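Local coordinates for protein ADP-ribose pyrophosphatase (Streptococcus suis, PDB 3O8S) that is a Nudix hydrolase that probably cleaves the pyrophosphate bond of ADP-ribose or a related nucleoside diphosphate derivative, at residues Q79-W93 with V166-Y180. Sequence-based numbering, arbitrary orientation.
Sequences QEDKILLVQENDGLW and VASGFFSLDDLPPLY. With EDO (1,2-ethanediol), chain C.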
ATOM      1  N   GLN A  79      -6.853  15.360 -15.914  1.00 47.65           N
ATOM      2  CA  GLN A  79      -6.640  16.467 -16.846  1.00 49.08           C
ATOM      3  C   GLN A  79      -7.850  17.379 -16.666  1.00 54.46           C
ATOM      4  O   GLN A  79      -8.974  16.907 -16.828  1.00 55.52           O
ATOM      5  CB  GLN A  79      -6.447  15.975 -18.309  1.00 51.04           C
ATOM      6  CG  GLN A  79      -5.069  15.305 -18.568  1.00 54.14           C
ATOM      7  CD  GLN A  79      -3.870  16.240 -18.424  1.00 66.65           C
ATOM      8  OE1 GLN A  79      -3.634  17.120 -19.250  1.00 62.97           O
ATOM      9  NE2 GLN A  79      -3.067  16.060 -17.384  1.00 50.17           N
ATOM     10  N   GLU A  80      -7.639  18.621 -16.191  1.00 51.84           N
ATOM     11  CA  GLU A  80      -8.711  19.589 -15.876  1.00 55.41           C
ATOM     12  C   GLU A  80      -9.700  19.013 -14.832  1.00 60.64           C
ATOM     13  O   GLU A  80     -10.910  19.240 -14.936  1.00 63.41           O
ATOM     14  CB  GLU A  80      -9.475  20.018 -17.143  1.00 59.44           C
ATOM     15  CG  GLU A  80      -8.904  21.242 -17.832  1.00 76.51           C
ATOM     16  CD  GLU A  80      -7.702  21.006 -18.721  1.00102.10           C
ATOM     17  OE1 GLU A  80      -7.634  19.946 -19.386  1.00 89.31           O
ATOM     18  OE2 GLU A  80      -6.848  21.917 -18.791  1.00108.94           O
ATOM     19  N   ASP A  81      -9.175  18.236 -13.855  1.00 54.37           N
ATOM     20  CA  ASP A  81      -9.913  17.571 -12.782  1.00 53.40           C
ATOM     21  C   ASP A  81     -10.918  16.507 -13.328  1.00 56.76           C
ATOM     22  O   ASP A  81     -11.797  16.066 -12.588  1.00 57.51           O
ATOM     23  CB  ASP A  81     -10.606  18.595 -11.852  1.00 57.25           C
ATOM     24  CG  ASP A  81      -9.666  19.383 -10.940  1.00 67.45           C
ATOM     25  OD1 ASP A  81      -8.552  18.887 -10.653  1.00 68.13           O
ATOM     26  OD2 ASP A  81     -10.071  20.457 -10.464  1.00 77.39           O
ATOM     27  N   LYS A  82     -10.769  16.088 -14.612  1.00 50.28           N
ATOM     28  CA  LYS A  82     -11.532  15.000 -15.230  1.00 48.96           C
ATOM     29  C   LYS A  82     -10.681  13.726 -15.118  1.00 48.70           C
ATOM     30  O   LYS A  82      -9.469  13.800 -15.330  1.00 45.70           O
ATOM     31  CB  LYS A  82     -11.892  15.303 -16.688  1.00 50.92           C
ATOM     32  CG  LYS A  82     -12.942  16.378 -16.873  1.00 55.25           C
ATOM     33  CD  LYS A  82     -13.217  16.579 -18.359  1.00 64.16           C
ATOM     34  CE  LYS A  82     -14.287  17.607 -18.630  1.00 75.93           C
ATOM     35  NZ  LYS A  82     -14.810  17.494 -20.019  1.00 85.71           N
ATOM     36  N   ILE A  83     -11.295  12.565 -14.775  1.00 43.67           N
ATOM     37  CA  ILE A  83     -10.505  11.343 -14.570  1.00 41.13           C
ATOM     38  C   ILE A  83     -10.425  10.464 -15.835  1.00 48.93           C
ATOM     39  O   ILE A  83     -11.409  10.350 -16.565  1.00 52.33           O
ATOM     40  CB  ILE A  83     -11.045  10.542 -13.347  1.00 42.81           C
ATOM     41  CG1 ILE A  83      -9.964   9.555 -12.810  1.00 39.70           C
ATOM     42  CG2 ILE A  83     -12.443   9.852 -13.651  1.00 45.28           C
ATOM     43  CD1 ILE A  83     -10.150   9.123 -11.347  1.00 49.00           C
ATOM     44  N   LEU A  84      -9.265   9.802 -16.070  1.00 45.53           N
ATOM     45  CA  LEU A  84      -9.170   8.888 -17.213  1.00 46.57           C
ATOM     46  C   LEU A  84      -9.792   7.505 -16.881  1.00 49.76           C
ATOM     47  O   LEU A  84      -9.403   6.842 -15.905  1.00 48.69           O
ATOM     48  CB  LEU A  84      -7.736   8.703 -17.748  1.00 45.77           C
ATOM     49  CG  LEU A  84      -7.701   7.702 -18.924  1.00 52.41           C
ATOM     50  CD1 LEU A  84      -7.715   8.365 -20.290  1.00 51.82           C
ATOM     51  CD2 LEU A  84      -6.674   6.641 -18.729  1.00 56.36           C
ATOM     52  N   LEU A  85     -10.720   7.063 -17.730  1.00 46.61           N
ATOM     53  CA  LEU A  85     -11.378   5.753 -17.605  1.00 47.31           C
ATOM     54  C   LEU A  85     -11.227   4.991 -18.901  1.00 54.21           C
ATOM     55  O   LEU A  85     -11.181   5.600 -19.972  1.00 54.10           O
ATOM     56  CB  LEU A  85     -12.872   5.871 -17.218  1.00 48.26           C
ATOM     57  CG  LEU A  85     -13.173   6.574 -15.883  1.00 50.29           C
ATOM     58  CD1 LEU A  85     -14.608   6.965 -15.790  1.00 52.20           C
ATOM     59  CD2 LEU A  85     -12.734   5.754 -14.675  1.00 49.32           C
ATOM     60  N   VAL A  86     -11.103   3.663 -18.795  1.00 52.48           N
ATOM     61  CA  VAL A  86     -10.982   2.760 -19.934  1.00 54.14           C
ATOM     62  C   VAL A  86     -12.212   1.860 -19.965  1.00 62.78           C
ATOM     63  O   VAL A  86     -12.721   1.454 -18.910  1.00 62.81           O
ATOM     64  CB  VAL A  86      -9.651   1.962 -19.979  1.00 56.84           C
ATOM     65  CG1 VAL A  86      -8.478   2.878 -20.335  1.00 54.27           C
ATOM     66  CG2 VAL A  86      -9.380   1.206 -18.675  1.00 55.74           C
ATOM     67  N   GLN A  87     -12.713   1.586 -21.171  1.00 62.44           N
ATOM     68  CA  GLN A  87     -13.904   0.766 -21.361  1.00 65.02           C
ATOM     69  C   GLN A  87     -13.526  -0.643 -21.782  1.00 72.96           C
ATOM     70  O   GLN A  87     -12.674  -0.821 -22.660  1.00 72.98           O
ATOM     71  CB  GLN A  87     -14.820   1.400 -22.413  1.00 67.84           C
ATOM     72  CG  GLN A  87     -16.227   0.814 -22.450  1.00 79.31           C
ATOM     73  CD  GLN A  87     -17.036   1.345 -23.601  1.00 85.26           C
ATOM     74  OE1 GLN A  87     -16.513   1.614 -24.683  1.00 78.30           O
ATOM     75  NE2 GLN A  87     -18.331   1.505 -23.389  1.00 73.34           N
ATOM     76  N   GLU A  88     -14.213  -1.642 -21.189  1.00 71.25           N
ATOM     77  CA  GLU A  88     -14.011  -3.055 -21.475  1.00 72.93           C
ATOM     78  C   GLU A  88     -15.123  -3.596 -22.382  1.00 80.35           C
ATOM     79  O   GLU A  88     -16.123  -2.904 -22.585  1.00 80.29           O
ATOM     80  CB  GLU A  88     -13.930  -3.841 -20.164  1.00 73.40           C
ATOM     81  CG  GLU A  88     -12.585  -3.705 -19.486  1.00 76.74           C
ATOM     82  CD  GLU A  88     -12.531  -4.356 -18.123  1.00 93.64           C
ATOM     83  OE1 GLU A  88     -13.142  -3.807 -17.178  1.00 82.10           O
ATOM     84  OE2 GLU A  88     -11.856  -5.402 -17.992  1.00 87.15           O
ATOM     85  N   ASN A  89     -14.945  -4.830 -22.928  1.00 80.36           N
ATOM     86  CA  ASN A  89     -15.889  -5.502 -23.851  1.00 85.22           C
ATOM     87  C   ASN A  89     -17.357  -5.451 -23.377  1.00 90.16           C
ATOM     88  O   ASN A  89     -18.246  -5.279 -24.206  1.00 93.28           O
ATOM     89  CB  ASN A  89     -15.494  -6.970 -24.086  1.00 91.09           C
ATOM     90  CG  ASN A  89     -14.255  -7.187 -24.926  1.00122.35           C
ATOM     91  OD1 ASN A  89     -13.698  -6.265 -25.535  1.00116.58           O
ATOM     92  ND2 ASN A  89     -13.802  -8.431 -24.988  1.00118.71           N
ATOM     93  N   ASP A  90     -17.594  -5.566 -22.054  1.00 83.53           N
ATOM     94  CA  ASP A  90     -18.910  -5.520 -21.417  1.00 84.12           C
ATOM     95  C   ASP A  90     -19.536  -4.092 -21.349  1.00 85.55           C
ATOM     96  O   ASP A  90     -20.642  -3.938 -20.830  1.00 86.44           O
ATOM     97  CB  ASP A  90     -18.825  -6.124 -20.009  1.00 85.38           C
ATOM     98  CG  ASP A  90     -17.673  -5.606 -19.163  1.00 97.15           C
ATOM     99  OD1 ASP A  90     -16.507  -5.937 -19.480  1.00 98.70           O
ATOM    100  OD2 ASP A  90     -17.940  -4.928 -18.156  1.00 99.23           O
ATOM    101  N   GLY A  91     -18.841  -3.085 -21.876  1.00 79.59           N
ATOM    102  CA  GLY A  91     -19.298  -1.694 -21.895  1.00 78.00           C
ATOM    103  C   GLY A  91     -19.138  -0.890 -20.610  1.00 76.12           C
ATOM    104  O   GLY A  91     -19.602   0.253 -20.544  1.00 73.88           O
ATOM    105  N   LEU A  92     -18.532  -1.485 -19.565  1.00 70.23           N
ATOM    106  CA  LEU A  92     -18.304  -0.803 -18.287  1.00 67.19           C
ATOM    107  C   LEU A  92     -16.942  -0.116 -18.281  1.00 67.96           C
ATOM    108  O   LEU A  92     -16.024  -0.525 -19.004  1.00 66.25           O
ATOM    109  CB  LEU A  92     -18.440  -1.741 -17.076  1.00 67.07           C
ATOM    110  CG  LEU A  92     -19.819  -2.416 -16.880  1.00 73.76           C
ATOM    111  CD1 LEU A  92     -19.740  -3.435 -15.776  1.00 74.23           C
ATOM    112  CD2 LEU A  92     -20.922  -1.396 -16.568  1.00 72.85           C
ATOM    113  N   TRP A  93     -16.836   0.947 -17.473  1.00 62.83           N
ATOM    114  CA  TRP A  93     -15.655   1.793 -17.397  1.00 59.03           C
ATOM    115  C   TRP A  93     -14.922   1.660 -16.083  1.00 62.05           C
ATOM    116  O   TRP A  93     -15.524   1.497 -15.008  1.00 62.84           O
ATOM    117  CB  TRP A  93     -16.042   3.249 -17.642  1.00 57.23           C
ATOM    118  CG  TRP A  93     -16.616   3.478 -19.016  1.00 60.29           C
ATOM    119  CD1 TRP A  93     -17.868   3.141 -19.448  1.00 66.51           C
ATOM    120  CD2 TRP A  93     -15.949   4.070 -20.138  1.00 59.14           C
ATOM    121  NE1 TRP A  93     -18.033   3.516 -20.758  1.00 67.32           N
ATOM    122  CE2 TRP A  93     -16.877   4.108 -21.204  1.00 66.03           C
ATOM    123  CE3 TRP A  93     -14.669   4.619 -20.336  1.00 57.52           C
ATOM    124  CZ2 TRP A  93     -16.548   4.620 -22.467  1.00 65.78           C
ATOM    125  CZ3 TRP A  93     -14.345   5.133 -21.579  1.00 59.63           C
ATOM    126  CH2 TRP A  93     -15.277   5.127 -22.633  1.00 63.40           C
ATOM    127  N   VAL A 166     -11.328  -1.220 -25.160  1.00 69.68           N
ATOM    128  CA  VAL A 166     -11.873  -0.863 -26.484  1.00 71.59           C
ATOM    129  C   VAL A 166     -12.023   0.664 -26.691  1.00 73.20           C
ATOM    130  O   VAL A 166     -12.192   1.100 -27.827  1.00 73.02           O
ATOM    131  CB  VAL A 166     -13.216  -1.621 -26.756  1.00 77.64           C
ATOM    132  CG1 VAL A 166     -12.970  -3.119 -26.914  1.00 79.92           C
ATOM    133  CG2 VAL A 166     -14.259  -1.368 -25.660  1.00 76.25           C
ATOM    134  N   ALA A 167     -11.925   1.464 -25.605  1.00 68.21           N
ATOM    135  CA  ALA A 167     -12.003   2.938 -25.612  1.00 65.78           C
ATOM    136  C   ALA A 167     -11.480   3.516 -24.294  1.00 66.17           C
ATOM    137  O   ALA A 167     -11.263   2.780 -23.328  1.00 64.17           O
ATOM    138  CB  ALA A 167     -13.438   3.400 -25.854  1.00 68.28           C
ATOM    139  N   SER A 168     -11.272   4.839 -24.272  1.00 61.83           N
ATOM    140  CA  SER A 168     -10.799   5.614 -23.128  1.00 59.41           C
ATOM    141  C   SER A 168     -11.271   7.063 -23.258  1.00 63.16           C
ATOM    142  O   SER A 168     -11.622   7.505 -24.346  1.00 64.62           O
ATOM    143  CB  SER A 168      -9.281   5.555 -23.021  1.00 59.38           C
ATOM    144  OG  SER A 168      -8.723   6.285 -24.099  1.00 65.65           O
ATOM    145  N   GLY A 169     -11.314   7.773 -22.151  1.00 57.87           N
ATOM    146  CA  GLY A 169     -11.760   9.154 -22.158  1.00 58.48           C
ATOM    147  C   GLY A 169     -11.589   9.822 -20.817  1.00 61.49           C
ATOM    148  O   GLY A 169     -11.392   9.145 -19.807  1.00 60.64           O
ATOM    149  N   PHE A 170     -11.637  11.159 -20.808  1.00 58.57           N
ATOM    150  CA  PHE A 170     -11.585  11.931 -19.573  1.00 56.92           C
ATOM    151  C   PHE A 170     -13.006  12.285 -19.208  1.00 62.15           C
ATOM    152  O   PHE A 170     -13.757  12.820 -20.036  1.00 64.01           O
ATOM    153  CB  PHE A 170     -10.685  13.159 -19.693  1.00 57.56           C
ATOM    154  CG  PHE A 170      -9.225  12.787 -19.662  1.00 56.47           C
ATOM    155  CD1 PHE A 170      -8.563  12.602 -18.449  1.00 54.50           C
ATOM    156  CD2 PHE A 170      -8.505  12.633 -20.846  1.00 57.82           C
ATOM    157  CE1 PHE A 170      -7.214  12.257 -18.421  1.00 53.38           C
ATOM    158  CE2 PHE A 170      -7.148  12.301 -20.812  1.00 58.94           C
ATOM    159  CZ  PHE A 170      -6.509  12.122 -19.600  1.00 54.29           C
ATOM    160  N   PHE A 171     -13.399  11.908 -17.996  1.00 57.25           N
ATOM    161  CA  PHE A 171     -14.769  12.100 -17.552  1.00 58.48           C
ATOM    162  C   PHE A 171     -14.831  12.935 -16.301  1.00 62.20           C
ATOM    163  O   PHE A 171     -14.037  12.740 -15.390  1.00 58.73           O
ATOM    164  CB  PHE A 171     -15.451  10.736 -17.303  1.00 59.47           C
ATOM    165  CG  PHE A 171     -15.594   9.886 -18.538  1.00 61.02           C
ATOM    166  CD1 PHE A 171     -14.591   8.997 -18.910  1.00 61.08           C
ATOM    167  CD2 PHE A 171     -16.742   9.956 -19.322  1.00 65.65           C
ATOM    168  CE1 PHE A 171     -14.724   8.211 -20.054  1.00 62.92           C
ATOM    169  CE2 PHE A 171     -16.880   9.158 -20.464  1.00 69.47           C
ATOM    170  CZ  PHE A 171     -15.872   8.287 -20.821  1.00 65.85           C
ATOM    171  N   SER A 172     -15.802  13.849 -16.266  1.00 62.86           N
ATOM    172  CA  SER A 172     -16.104  14.697 -15.122  1.00 63.73           C
ATOM    173  C   SER A 172     -16.752  13.818 -14.037  1.00 68.46           C
ATOM    174  O   SER A 172     -17.544  12.922 -14.364  1.00 69.47           O
ATOM    175  CB  SER A 172     -17.027  15.836 -15.559  1.00 69.63           C
ATOM    176  OG  SER A 172     -17.535  16.588 -14.469  1.00 80.69           O
ATOM    177  N   LEU A 173     -16.424  14.063 -12.761  1.00 64.35           N
ATOM    178  CA  LEU A 173     -16.990  13.265 -11.659  1.00 65.44           C
ATOM    179  C   LEU A 173     -18.494  13.520 -11.448  1.00 75.28           C
ATOM    180  O   LEU A 173     -19.147  12.759 -10.724  1.00 76.08           O
ATOM    181  CB  LEU A 173     -16.231  13.491 -10.343  1.00 63.51           C
ATOM    182  CG  LEU A 173     -14.781  12.994 -10.220  1.00 64.86           C
ATOM    183  CD1 LEU A 173     -14.533  12.532  -8.846  1.00 63.63           C
ATOM    184  CD2 LEU A 173     -14.466  11.827 -11.144  1.00 67.69           C
ATOM    185  N   ASP A 174     -19.044  14.561 -12.110  1.00 75.43           N
ATOM    186  CA  ASP A 174     -20.462  14.918 -12.056  1.00 79.57           C
ATOM    187  C   ASP A 174     -21.223  14.240 -13.199  1.00 85.30           C
ATOM    188  O   ASP A 174     -22.455  14.233 -13.187  1.00 89.81           O
ATOM    189  CB  ASP A 174     -20.646  16.450 -12.113  1.00 84.11           C
ATOM    190  CG  ASP A 174     -19.835  17.230 -11.085  1.00101.80           C
ATOM    191  OD1 ASP A 174     -19.882  16.866  -9.877  1.00101.93           O
ATOM    192  OD2 ASP A 174     -19.154  18.201 -11.481  1.00111.91           O
ATOM    193  N   ASP A 175     -20.499  13.673 -14.188  1.00 78.02           N
ATOM    194  CA  ASP A 175     -21.110  12.998 -15.335  1.00 78.79           C
ATOM    195  C   ASP A 175     -20.266  11.765 -15.737  1.00 76.03           C
ATOM    196  O   ASP A 175     -19.661  11.709 -16.809  1.00 73.33           O
ATOM    197  CB  ASP A 175     -21.306  13.994 -16.499  1.00 83.03           C
ATOM    198  CG  ASP A 175     -22.031  13.445 -17.707  1.00 95.90           C
ATOM    199  OD1 ASP A 175     -22.965  12.631 -17.523  1.00 99.12           O
ATOM    200  OD2 ASP A 175     -21.663  13.823 -18.836  1.00103.43           O
ATOM    201  N   LEU A 176     -20.226  10.777 -14.838  1.00 70.42           N
ATOM    202  CA  LEU A 176     -19.460   9.551 -15.037  1.00 66.89           C
ATOM    203  C   LEU A 176     -20.189   8.555 -15.971  1.00 73.77           C
ATOM    204  O   LEU A 176     -21.429   8.507 -15.989  1.00 76.11           O
ATOM    205  CB  LEU A 176     -19.166   8.888 -13.678  1.00 64.54           C
ATOM    206  CG  LEU A 176     -18.140   9.589 -12.773  1.00 64.99           C
ATOM    207  CD1 LEU A 176     -18.238   9.087 -11.334  1.00 63.46           C
ATOM    208  CD2 LEU A 176     -16.722   9.449 -13.315  1.00 61.91           C
ATOM    209  N   PRO A 177     -19.427   7.733 -16.736  1.00 68.20           N
ATOM    210  CA  PRO A 177     -20.071   6.716 -17.584  1.00 69.65           C
ATOM    211  C   PRO A 177     -20.410   5.471 -16.731  1.00 73.69           C
ATOM    212  O   PRO A 177     -20.065   5.490 -15.536  1.00 72.86           O
ATOM    213  CB  PRO A 177     -19.005   6.447 -18.649  1.00 69.64           C
ATOM    214  CG  PRO A 177     -17.710   6.672 -17.940  1.00 71.08           C
ATOM    215  CD  PRO A 177     -17.953   7.649 -16.820  1.00 65.87           C
ATOM    216  N   PRO A 178     -21.072   4.390 -17.240  1.00 69.64           N
ATOM    217  CA  PRO A 178     -21.358   3.238 -16.348  1.00 69.32           C
ATOM    218  C   PRO A 178     -20.061   2.589 -15.864  1.00 67.98           C
ATOM    219  O   PRO A 178     -19.164   2.326 -16.662  1.00 65.71           O
ATOM    220  CB  PRO A 178     -22.215   2.287 -17.202  1.00 74.98           C
ATOM    221  CG  PRO A 178     -22.098   2.766 -18.597  1.00 80.12           C
ATOM    222  CD  PRO A 178     -21.591   4.177 -18.608  1.00 73.57           C
ATOM    223  N   LEU A 179     -19.943   2.391 -14.549  1.00 63.92           N
ATOM    224  CA  LEU A 179     -18.717   1.898 -13.936  1.00 61.67           C
ATOM    225  C   LEU A 179     -18.733   0.430 -13.573  1.00 65.88           C
ATOM    226  O   LEU A 179     -19.762  -0.103 -13.181  1.00 67.95           O
ATOM    227  CB  LEU A 179     -18.414   2.685 -12.643  1.00 59.85           C
ATOM    228  CG  LEU A 179     -18.007   4.164 -12.735  1.00 63.08           C
ATOM    229  CD1 LEU A 179     -17.997   4.779 -11.336  1.00 61.86           C
ATOM    230  CD2 LEU A 179     -16.609   4.331 -13.348  1.00 63.20           C
ATOM    231  N   TYR A 180     -17.551  -0.200 -13.630  1.00 60.65           N
ATOM    232  CA  TYR A 180     -17.343  -1.566 -13.156  1.00 61.87           C
ATOM    233  C   TYR A 180     -17.074  -1.354 -11.655  1.00 64.68           C
ATOM    234  O   TYR A 180     -15.940  -1.036 -11.264  1.00 61.32           O
ATOM    235  CB  TYR A 180     -16.166  -2.223 -13.934  1.00 61.81           C
ATOM    236  CG  TYR A 180     -16.026  -3.735 -13.810  1.00 65.57           C
ATOM    237  CD1 TYR A 180     -16.161  -4.374 -12.577  1.00 66.92           C
ATOM    238  CD2 TYR A 180     -15.634  -4.509 -14.902  1.00 68.08           C
ATOM    239  CE1 TYR A 180     -15.965  -5.751 -12.447  1.00 68.26           C
ATOM    240  CE2 TYR A 180     -15.422  -5.882 -14.780  1.00 70.59           C
ATOM    241  CZ  TYR A 180     -15.574  -6.494 -13.547  1.00 76.24           C
ATOM    242  OH  TYR A 180     -15.355  -7.840 -13.424  1.00 79.85           O
TER
HETATM  243  C1  EDO C 207      -6.175   8.325 -24.400  1.00 65.13           C
HETATM  244  O1  EDO C 207      -6.338   7.302 -23.382  1.00 65.27           O
HETATM  245  C2  EDO C 207      -6.366   9.763 -23.922  1.00 60.30           C
HETATM  246  O2  EDO C 207      -7.758  10.046 -23.762  1.00 66.15           O
HETATM  247  O   HOH W   1     -14.272  16.140 -12.236  0.50 32.57           O
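Trp93 and Phe171 meet edge to face. The CE1–CZ edge of Phe171 points at the six-membered ring of Trp93, with centroids 4.8 Å apart and planes at 70°. Pro177 lies over the same indole face; its CB is 3.7 Å from the centroid of the five-membered ring. Its CG also sits over the centre of the Phe171 ring, so the proline fills the corner between the two rings. Gln87 CB lies over the opposite indole face. With CG anti to its carbonyl carbon (chi1 -62°), Trp93 turns its CZ3 edge to the backbone of Ser168 and Gly169. Leu85 CD1 packs 3.6 Å from Pro177 CD and also touches Phe171 and Leu179.

Strands 82-87 and 167-171 pair antiparallel at one edge of the mixed sheet of the Nudix fold. Leu85 N and Gly169 O bond at 3.0 Å, nearly straight. At the start of strand 93-99, Trp93 N bonds Pro178 O (2.8 Å) and Tyr180 N bonds Trp93 O (3.0 Å).

On the sheet face opposite Leu85 and Phe171, the Phe170 ring lies between Gln79 CB and Leu84 CD1. Ser168 OG donates to an ethanediol, probably from the crystallisation liquor. Farther out, Leu176 and Leu179 pack on Leu189 of helix 186-197, and Glu88 forms a salt bridge with Lys183.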